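Local coordinates for protein transcription factor cep-1 (Caenorhabditis elegans, PDB 1T4W) that activates transcription by binding the same DNA consensus sequence as p53, and promotes apoptosis under genotoxic and other stress, here seen as its DNA-binding domain, at residues K2-D7 against V43-D48; S54-R59 against V157-E162. All blocks are in the same frame, centred on the assembly; numbering follows the deposited sequence.

Contact 1. Residues K2-D7 against V43-D48; sequences KWMEID and VKWKLD
Trp3 has CG between the backbone N and the carbonyl carbon (chi1 53°), and chi2, -99°, turns the indole so that one face meets Lys46 CB. The two side chains cross at about a right angle, and Lys46 CB lies 3.6 Å from the centroid of the five-membered ring of Trp3, a CH-pi contact over the face. A lysine suits this outer surface: its CB lies over the indole, and CG and CD pass near NE1 on the way to NZ, which bonds to Glu1 O. Four backbone hydrogen bonds join the strands, between Trp3 and Lys46 and between Glu5 and Lys44; Trp3 N to Lys46 O is 3.0 Å. They pair the edge strand 3-8 with 39-46, antiparallel, in the four-stranded sheet of the p53-like beta-sandwich. On the inner face Met4 and Trp45, a non-hydrogen-bonded pair, run side by side, CB to CB 3.9 Å. Met4 SD stands 5.2 Å from the centroid of the six-membered ring of Trp45, an oblique Met-aromatic contact, and 3.8 Å from Val43 CG1. Next along this apolar face, Ile6 CG1 meets Val43 CG2 at 4.1 Å, and Ile6 continues onto Leu155 and Val157 of the opposing sheet.

Contact 2. Residues S54-R59 against V157-E162; sequences SNLSLR and VFLDDE
Leu56 packs its CD1 against CD2 of Leu159 at 3.5 Å, tighter than usual for two carbons, with the two side chains crossing at about a right angle. Both leucines belong to the apolar interior, where branched, uncharged chains fill the space between sheets. Ser57 begins the regular pairing: its N and O bond to O and N of Asp160, a hydrogen-bonded antiparallel pair. Its small side chain suits a hydrated spot, for OG meets two waters, one donating to Asp160 OD2 and the other to Asp161 O. Leu58 turns inward again and lays CD1 4.0 Å from Leu159 CD1 and 4.1 Å from Val157 CB. Here strand 57-65 runs beside strand 152-160 in the larger sheet of the p53-like sandwich. Arg59 pairs with Phe158 through two backbone bonds and, bent at chi3 (-66°), grips Asp160 side-on. NE reaches OD2 at 2.6 Å in a nearly straight bond (172°), while NH2 takes the syn lone pair of OD1 at 2.9 Å. The side-on approach gives each oxygen its own nitrogen, the two planes being nearly coplanar. One guanidinium face rests on Phe158 CB, and its plane is nearly parallel to the Phe158 ring, 8° apart, with NH1 3.6 Å from CD2. A leucine in place of Arg59 would probably leave the Asp160 carboxylate without its charged mate and Phe158 without the guanidinium that lies against its CB and the CD2 side of its ring. Asp160 is buried, so the paired nitrogens and the water probably stabilise its negative charge, and the two-point grip would restrict rotation of both the guanidinium and the carboxylate.

In the fold
Contact 1 and contact 2 lie in different sheets of the sandwich, about 11 Å apart, centre to centre, and meet through their apolar faces. Leu47 CD1 touches Leu56 CD1 at 3.4 Å and Trp45 CD1 touches Leu159 CD2 at 3.6 Å, while Met4 packs on Leu58 and Leu159. Both are partly buried, each giving an apolar inner face to one shared core. Along the chain, strand 39-46 of contact 1 is followed by strand 57-65 of contact 2. The more polar outer faces differ. In contact 1, at the edge of its sheet, an indole and lysine side chains share it; in contact 2, between inner strands of the larger sheet, a salt bridge and bound waters occupy it, though Asp160 is buried.

Contact 1. Residues K2-D7 against V43-D48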
ATOM      1  N   LYS A   2       8.354  -7.368  18.686  1.00 47.92           N
ATOM      2  CA  LYS A   2       8.169  -7.482  17.245  1.00 40.15           C
ATOM      3  C   LYS A   2       7.474  -6.250  16.674  1.00 26.72           C
ATOM      4  O   LYS A   2       6.604  -5.659  17.313  1.00 32.30           O
ATOM      5  CB  LYS A   2       7.344  -8.727  16.906  1.00 42.97           C
ATOM      6  CG  LYS A   2       5.894  -8.682  17.430  1.00 52.98           C
ATOM      7  CD  LYS A   2       5.033  -9.820  16.874  1.00 39.02           C
ATOM      8  CE  LYS A   2       3.603  -9.769  17.442  1.00 50.99           C
ATOM      9  NZ  LYS A   2       2.684 -10.815  16.870  1.00 40.49           N
ATOM     10  N   TRP A   3       7.867  -5.848  15.474  1.00 23.72           N
ATOM     11  CA  TRP A   3       7.219  -4.702  14.835  1.00 21.65           C
ATOM     12  C   TRP A   3       7.376  -4.783  13.333  1.00 29.67           C
ATOM     13  O   TRP A   3       8.186  -5.574  12.819  1.00 24.26           O
ATOM     14  CB  TRP A   3       7.811  -3.375  15.332  1.00 25.03           C
ATOM     15  CG  TRP A   3       9.306  -3.308  15.203  1.00 29.55           C
ATOM     16  CD1 TRP A   3      10.227  -3.528  16.196  1.00 35.53           C
ATOM     17  CD2 TRP A   3      10.058  -3.028  14.017  1.00 33.94           C
ATOM     18  NE1 TRP A   3      11.498  -3.397  15.699  1.00 27.22           N
ATOM     19  CE2 TRP A   3      11.427  -3.093  14.365  1.00 34.87           C
ATOM     20  CE3 TRP A   3       9.710  -2.733  12.689  1.00 38.99           C
ATOM     21  CZ2 TRP A   3      12.450  -2.871  13.435  1.00 32.69           C
ATOM     22  CZ3 TRP A   3      10.733  -2.514  11.761  1.00 38.85           C
ATOM     23  CH2 TRP A   3      12.085  -2.585  12.142  1.00 31.84           C
ATOM     24  N   MET A   4       6.585  -3.980  12.629  1.00 24.45           N
ATOM     25  CA  MET A   4       6.681  -3.914  11.176  1.00 24.47           C
ATOM     26  C   MET A   4       6.334  -2.510  10.722  1.00 26.16           C
ATOM     27  O   MET A   4       5.495  -1.837  11.323  1.00 29.33           O
ATOM     28  CB  MET A   4       5.770  -4.937  10.484  1.00 30.61           C
ATOM     29  CG  MET A   4       5.913  -4.914   8.935  1.00 27.76           C
ATOM     30  SD  MET A   4       5.219  -6.367   8.068  1.00 33.25           S
ATOM     31  CE  MET A   4       3.641  -6.283   8.619  1.00 17.90           C
ATOM     32  N   GLU A   5       7.013  -2.052   9.680  1.00 25.21           N
ATOM     33  CA  GLU A   5       6.777  -0.721   9.148  1.00 24.93           C
ATOM     34  C   GLU A   5       6.779  -0.779   7.645  1.00 27.78           C
ATOM     35  O   GLU A   5       7.490  -1.598   7.060  1.00 19.57           O
ATOM     36  CB  GLU A   5       7.894   0.248   9.551  1.00 25.13           C
ATOM     37  CG  GLU A   5       8.001   0.560  11.035  1.00 35.32           C
ATOM     38  CD  GLU A   5       6.846   1.396  11.533  1.00 44.18           C
ATOM     39  OE1 GLU A   5       6.430   2.333  10.816  1.00 47.50           O
ATOM     40  OE2 GLU A   5       6.360   1.124  12.647  1.00 50.43           O
ATOM     41  N   ILE A   6       5.964   0.071   7.022  1.00 19.80           N
ATOM     42  CA  ILE A   6       5.974   0.159   5.579  1.00 20.76           C
ATOM     43  C   ILE A   6       6.332   1.624   5.278  1.00 21.56           C
ATOM     44  O   ILE A   6       5.844   2.528   5.935  1.00 20.26           O
ATOM     45  CB  ILE A   6       4.621  -0.258   4.942  1.00 18.88           C
ATOM     46  CG1 ILE A   6       4.701  -0.035   3.432  1.00 23.36           C
ATOM     47  CG2 ILE A   6       3.445   0.487   5.599  1.00 20.21           C
ATOM     48  CD1 ILE A   6       3.579  -0.657   2.619  1.00 15.00           C
ATOM     49  N   ASP A   7       7.228   1.852   4.322  1.00 17.61           N
ATOM     50  CA  ASP A   7       7.633   3.211   3.977  1.00 24.20           C
ATOM     51  C   ASP A   7       8.014   3.277   2.511  1.00 20.67           C
ATOM     52  O   ASP A   7       8.224   2.250   1.877  1.00 18.39           O
ATOM     53  CB  ASP A   7       8.863   3.634   4.789  1.00 22.29           C
ATOM     54  CG  ASP A   7       8.572   3.817   6.249  1.00 33.40           C
ATOM     55  OD1 ASP A   7       8.017   4.878   6.619  1.00 33.90           O
ATOM     56  OD2 ASP A   7       8.901   2.886   7.022  1.00 31.21           O
ATOM     57  N   VAL A  43       9.404  -2.647   3.028  1.00 19.21           N
ATOM     58  CA  VAL A  43       8.690  -3.156   4.202  1.00 17.73           C
ATOM     59  C   VAL A  43       9.750  -3.770   5.134  1.00 25.53           C
ATOM     60  O   VAL A  43      10.539  -4.603   4.707  1.00 22.05           O
ATOM     61  CB  VAL A  43       7.644  -4.238   3.819  1.00 19.10           C
ATOM     62  CG1 VAL A  43       6.963  -4.795   5.101  1.00 19.10           C
ATOM     63  CG2 VAL A  43       6.579  -3.628   2.867  1.00 17.48           C
ATOM     64  N   LYS A  44       9.773  -3.351   6.395  1.00 18.35           N
ATOM     65  CA  LYS A  44      10.764  -3.870   7.329  1.00 21.13           C
ATOM     66  C   LYS A  44      10.088  -4.402   8.581  1.00 27.06           C
ATOM     67  O   LYS A  44       9.001  -3.946   8.955  1.00 20.24           O
ATOM     68  CB  LYS A  44      11.761  -2.760   7.716  1.00 19.11           C
ATOM     69  CG  LYS A  44      12.654  -2.272   6.565  1.00 25.57           C
ATOM     70  CD  LYS A  44      13.464  -1.057   7.007  1.00 25.81           C
ATOM     71  CE  LYS A  44      14.496  -0.624   5.952  1.00 27.16           C
ATOM     72  NZ  LYS A  44      15.339   0.523   6.442  1.00 41.00           N
ATOM     73  N   TRP A  45      10.718  -5.375   9.225  1.00 19.97           N
ATOM     74  CA  TRP A  45      10.158  -5.913  10.454  1.00 22.24           C
ATOM     75  C   TRP A  45      11.204  -6.560  11.352  1.00 29.26           C
ATOM     76  O   TRP A  45      12.311  -6.864  10.918  1.00 24.79           O
ATOM     77  CB  TRP A  45       9.046  -6.939  10.154  1.00 16.72           C
ATOM     78  CG  TRP A  45       9.465  -8.123   9.308  1.00 25.63           C
ATOM     79  CD1 TRP A  45       9.975  -9.320   9.751  1.00 21.25           C
ATOM     80  CD2 TRP A  45       9.469  -8.197   7.874  1.00 19.54           C
ATOM     81  NE1 TRP A  45      10.298 -10.127   8.685  1.00 18.79           N
ATOM     82  CE2 TRP A  45      10.002  -9.463   7.521  1.00 21.14           C
ATOM     83  CE3 TRP A  45       9.077  -7.312   6.855  1.00 20.07           C
ATOM     84  CZ2 TRP A  45      10.154  -9.871   6.189  1.00 23.07           C
ATOM     85  CZ3 TRP A  45       9.227  -7.710   5.527  1.00 21.58           C
ATOM     86  CH2 TRP A  45       9.764  -8.987   5.204  1.00 21.43           C
ATOM     87  N   LYS A  46      10.831  -6.730  12.616  1.00 28.52           N
ATOM     88  CA  LYS A  46      11.653  -7.407  13.599  1.00 29.60           C
ATOM     89  C   LYS A  46      10.740  -8.475  14.213  1.00 34.72           C
ATOM     90  O   LYS A  46       9.613  -8.188  14.631  1.00 23.61           O
ATOM     91  CB  LYS A  46      12.135  -6.468  14.692  1.00 30.73           C
ATOM     92  CG  LYS A  46      13.072  -7.183  15.657  1.00 37.47           C
ATOM     93  CD  LYS A  46      12.675  -6.911  17.090  1.00 55.71           C
ATOM     94  CE  LYS A  46      13.352  -7.886  18.048  1.00 59.44           C
ATOM     95  NZ  LYS A  46      12.941  -7.623  19.458  1.00 74.38           N
ATOM     96  N   LEU A  47      11.224  -9.706  14.244  1.00 31.10           N
ATOM     97  CA  LEU A  47      10.441 -10.811  14.772  1.00 48.23           C
ATOM     98  C   LEU A  47      10.828 -11.239  16.168  1.00 52.26           C
ATOM     99  O   LEU A  47      11.932 -10.980  16.635  1.00 42.21           O
ATOM    100  CB  LEU A  47      10.556 -12.015  13.849  1.00 51.23           C
ATOM    101  CG  LEU A  47       9.847 -11.852  12.508  1.00 52.53           C
ATOM    102  CD1 LEU A  47      10.133 -13.056  11.628  1.00 49.27           C
ATOM    103  CD2 LEU A  47       8.358 -11.683  12.751  1.00 39.63           C
ATOM    104  N   ASP A  48       9.895 -11.904  16.834  1.00 62.54           N
ATOM    105  CA  ASP A  48      10.142 -12.396  18.170  1.00 65.16           C
ATOM    106  C   ASP A  48      10.868 -13.727  18.086  1.00 63.05           C
ATOM    107  O   ASP A  48      11.327 -14.151  17.019  1.00 53.86           O
ATOM    108  CB  ASP A  48       8.825 -12.549  18.938  1.00 78.46           C
ATOM    109  CG  ASP A  48       7.732 -13.184  18.102  1.00 87.73           C
ATOM    110  OD1 ASP A  48       7.219 -12.519  17.172  1.00 93.01           O
ATOM    111  OD2 ASP A  48       7.389 -14.353  18.370  1.00 97.70           O
TER

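Contact 2. Residues S54-R59 against V157-E162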
ATOM      1  N   SER A  54      11.057 -19.114  11.118  1.00 44.86           N
ATOM      2  CA  SER A  54       9.857 -19.360  10.333  1.00 37.97           C
ATOM      3  C   SER A  54       9.947 -18.966   8.869  1.00 26.58           C
ATOM      4  O   SER A  54      10.630 -18.018   8.493  1.00 30.71           O
ATOM      5  CB  SER A  54       8.681 -18.623  10.958  1.00 34.62           C
ATOM      6  OG  SER A  54       8.551 -18.959  12.320  1.00 57.34           O
ATOM      7  N   ASN A  55       9.259 -19.722   8.033  1.00 32.62           N
ATOM      8  CA  ASN A  55       9.209 -19.385   6.637  1.00 36.99           C
ATOM      9  C   ASN A  55       8.014 -18.437   6.624  1.00 39.73           C
ATOM     10  O   ASN A  55       6.944 -18.799   7.082  1.00 49.52           O
ATOM     11  CB  ASN A  55       8.917 -20.613   5.806  1.00 41.80           C
ATOM     12  CG  ASN A  55       9.476 -20.498   4.426  1.00 55.70           C
ATOM     13  OD1 ASN A  55       9.233 -19.512   3.732  1.00 50.83           O
ATOM     14  ND2 ASN A  55      10.248 -21.498   4.015  1.00 65.82           N
ATOM     15  N   LEU A  56       8.189 -17.230   6.115  1.00 32.41           N
ATOM     16  CA  LEU A  56       7.095 -16.267   6.114  1.00 36.36           C
ATOM     17  C   LEU A  56       6.678 -15.803   4.736  1.00 30.60           C
ATOM     18  O   LEU A  56       7.384 -16.018   3.754  1.00 24.85           O
ATOM     19  CB  LEU A  56       7.484 -15.048   6.949  1.00 26.74           C
ATOM     20  CG  LEU A  56       7.873 -15.309   8.413  1.00 31.32           C
ATOM     21  CD1 LEU A  56       8.009 -14.013   9.178  1.00 33.72           C
ATOM     22  CD2 LEU A  56       6.806 -16.156   9.063  1.00 43.70           C
ATOM     23  N   SER A  57       5.499 -15.192   4.675  1.00 26.56           N
ATOM     24  CA  SER A  57       4.989 -14.624   3.435  1.00 28.46           C
ATOM     25  C   SER A  57       4.440 -13.225   3.752  1.00 26.79           C
ATOM     26  O   SER A  57       4.067 -12.921   4.893  1.00 24.79           O
ATOM     27  CB  SER A  57       3.903 -15.513   2.814  1.00 18.43           C
ATOM     28  OG  SER A  57       2.833 -15.724   3.701  1.00 25.37           O
ATOM     29  N   LEU A  58       4.435 -12.354   2.754  1.00 23.01           N
ATOM     30  CA  LEU A  58       3.932 -11.006   2.953  1.00 20.06           C
ATOM     31  C   LEU A  58       2.778 -10.747   1.981  1.00 27.22           C
ATOM     32  O   LEU A  58       2.930 -10.899   0.772  1.00 24.13           O
ATOM     33  CB  LEU A  58       5.031  -9.975   2.708  1.00 19.45           C
ATOM     34  CG  LEU A  58       4.624  -8.528   3.055  1.00 16.14           C
ATOM     35  CD1 LEU A  58       4.702  -8.298   4.570  1.00 13.66           C
ATOM     36  CD2 LEU A  58       5.550  -7.571   2.347  1.00 27.73           C
ATOM     37  N   ARG A  59       1.624 -10.373   2.514  1.00 17.17           N
ATOM     38  CA  ARG A  59       0.474 -10.077   1.672  1.00 25.98           C
ATOM     39  C   ARG A  59       0.366  -8.562   1.522  1.00 19.37           C
ATOM     40  O   ARG A  59       0.561  -7.814   2.485  1.00 18.62           O
ATOM     41  CB  ARG A  59      -0.814 -10.651   2.283  1.00 19.72           C
ATOM     42  CG  ARG A  59      -0.996 -12.150   2.050  1.00 18.53           C
ATOM     43  CD  ARG A  59      -2.296 -12.692   2.710  1.00 20.71           C
ATOM     44  NE  ARG A  59      -2.268 -12.627   4.179  1.00 23.31           N
ATOM     45  CZ  ARG A  59      -3.014 -11.806   4.918  1.00 20.32           C
ATOM     46  NH1 ARG A  59      -3.852 -10.955   4.339  1.00 19.71           N
ATOM     47  NH2 ARG A  59      -2.962 -11.864   6.245  1.00 18.85           N
ATOM     48  N   VAL A 157      -0.041  -4.108   4.430  1.00 17.27           N
ATOM     49  CA  VAL A 157       0.773  -5.313   4.318  1.00 19.42           C
ATOM     50  C   VAL A 157       0.638  -6.157   5.588  1.00 20.58           C
ATOM     51  O   VAL A 157       0.493  -5.634   6.693  1.00 18.76           O
ATOM     52  CB  VAL A 157       2.276  -4.992   4.074  1.00 18.38           C
ATOM     53  CG1 VAL A 157       2.459  -4.443   2.646  1.00 19.57           C
ATOM     54  CG2 VAL A 157       2.769  -4.010   5.104  1.00 18.87           C
ATOM     55  N   PHE A 158       0.711  -7.469   5.405  1.00 19.66           N
ATOM     56  CA  PHE A 158       0.550  -8.435   6.490  1.00 18.45           C
ATOM     57  C   PHE A 158       1.660  -9.456   6.406  1.00 24.88           C
ATOM     58  O   PHE A 158       1.988  -9.947   5.309  1.00 18.52           O
ATOM     59  CB  PHE A 158      -0.795  -9.165   6.337  1.00 14.23           C
ATOM     60  CG  PHE A 158      -1.982  -8.243   6.323  1.00 12.64           C
ATOM     61  CD1 PHE A 158      -2.599  -7.858   7.512  1.00 19.66           C
ATOM     62  CD2 PHE A 158      -2.434  -7.692   5.129  1.00 14.63           C
ATOM     63  CE1 PHE A 158      -3.659  -6.914   7.511  1.00 16.26           C
ATOM     64  CE2 PHE A 158      -3.485  -6.759   5.110  1.00 20.05           C
ATOM     65  CZ  PHE A 158      -4.097  -6.365   6.304  1.00 15.67           C
ATOM     66  N   LEU A 159       2.258  -9.753   7.554  1.00 16.35           N
ATOM     67  CA  LEU A 159       3.290 -10.770   7.590  1.00 25.08           C
ATOM     68  C   LEU A 159       2.596 -12.002   8.163  1.00 18.08           C
ATOM     69  O   LEU A 159       2.055 -11.939   9.269  1.00 18.30           O
ATOM     70  CB  LEU A 159       4.451 -10.341   8.497  1.00 22.16           C
ATOM     71  CG  LEU A 159       5.703 -11.228   8.377  1.00 21.08           C
ATOM     72  CD1 LEU A 159       6.299 -11.105   6.980  1.00 19.39           C
ATOM     73  CD2 LEU A 159       6.727 -10.812   9.415  1.00 30.66           C
ATOM     74  N   ASP A 160       2.574 -13.100   7.400  1.00 15.03           N
ATOM     75  CA  ASP A 160       1.935 -14.340   7.856  1.00 14.84           C
ATOM     76  C   ASP A 160       2.951 -15.430   8.176  1.00 30.68           C
ATOM     77  O   ASP A 160       4.000 -15.517   7.525  1.00 22.53           O
ATOM     78  CB  ASP A 160       1.036 -14.943   6.789  1.00 16.69           C
ATOM     79  CG  ASP A 160      -0.225 -14.133   6.514  1.00 24.61           C
ATOM     80  OD1 ASP A 160      -0.632 -13.265   7.317  1.00 18.82           O
ATOM     81  OD2 ASP A 160      -0.807 -14.395   5.455  1.00 22.30           O
ATOM     82  N   ASP A 161       2.623 -16.283   9.148  1.00 28.82           N
ATOM     83  CA  ASP A 161       3.502 -17.403   9.479  1.00 35.09           C
ATOM     84  C   ASP A 161       3.199 -18.542   8.504  1.00 26.92           C
ATOM     85  O   ASP A 161       2.413 -18.368   7.569  1.00 27.99           O
ATOM     86  CB  ASP A 161       3.299 -17.862  10.928  1.00 30.46           C
ATOM     87  CG  ASP A 161       1.929 -18.460  11.183  1.00 25.27           C
ATOM     88  OD1 ASP A 161       1.174 -18.751  10.231  1.00 33.88           O
ATOM     89  OD2 ASP A 161       1.608 -18.636  12.368  1.00 32.98           O
ATOM     90  N   GLU A 162       3.806 -19.705   8.715  1.00 35.12           N
ATOM     91  CA  GLU A 162       3.602 -20.859   7.826  1.00 43.45           C
ATOM     92  C   GLU A 162       2.168 -21.372   7.797  1.00 38.86           C
ATOM     93  O   GLU A 162       1.711 -21.906   6.788  1.00 44.36           O
ATOM     94  CB  GLU A 162       4.526 -22.018   8.223  1.00 48.54           C
ATOM     95  CG  GLU A 162       5.962 -21.623   8.465  1.00 56.62           C
ATOM     96  CD  GLU A 162       6.109 -20.714   9.665  1.00 71.94           C
ATOM     97  OE1 GLU A 162       5.752 -21.135  10.787  1.00 72.82           O
ATOM     98  OE2 GLU A 162       6.575 -19.571   9.486  1.00 81.42           O
TER
HETATM   99  O   HOH W   1       0.338 -15.599   3.063  1.00 25.40           O
HETATM  100  O   HOH W   2       3.020 -18.002   4.963  1.00 41.91           O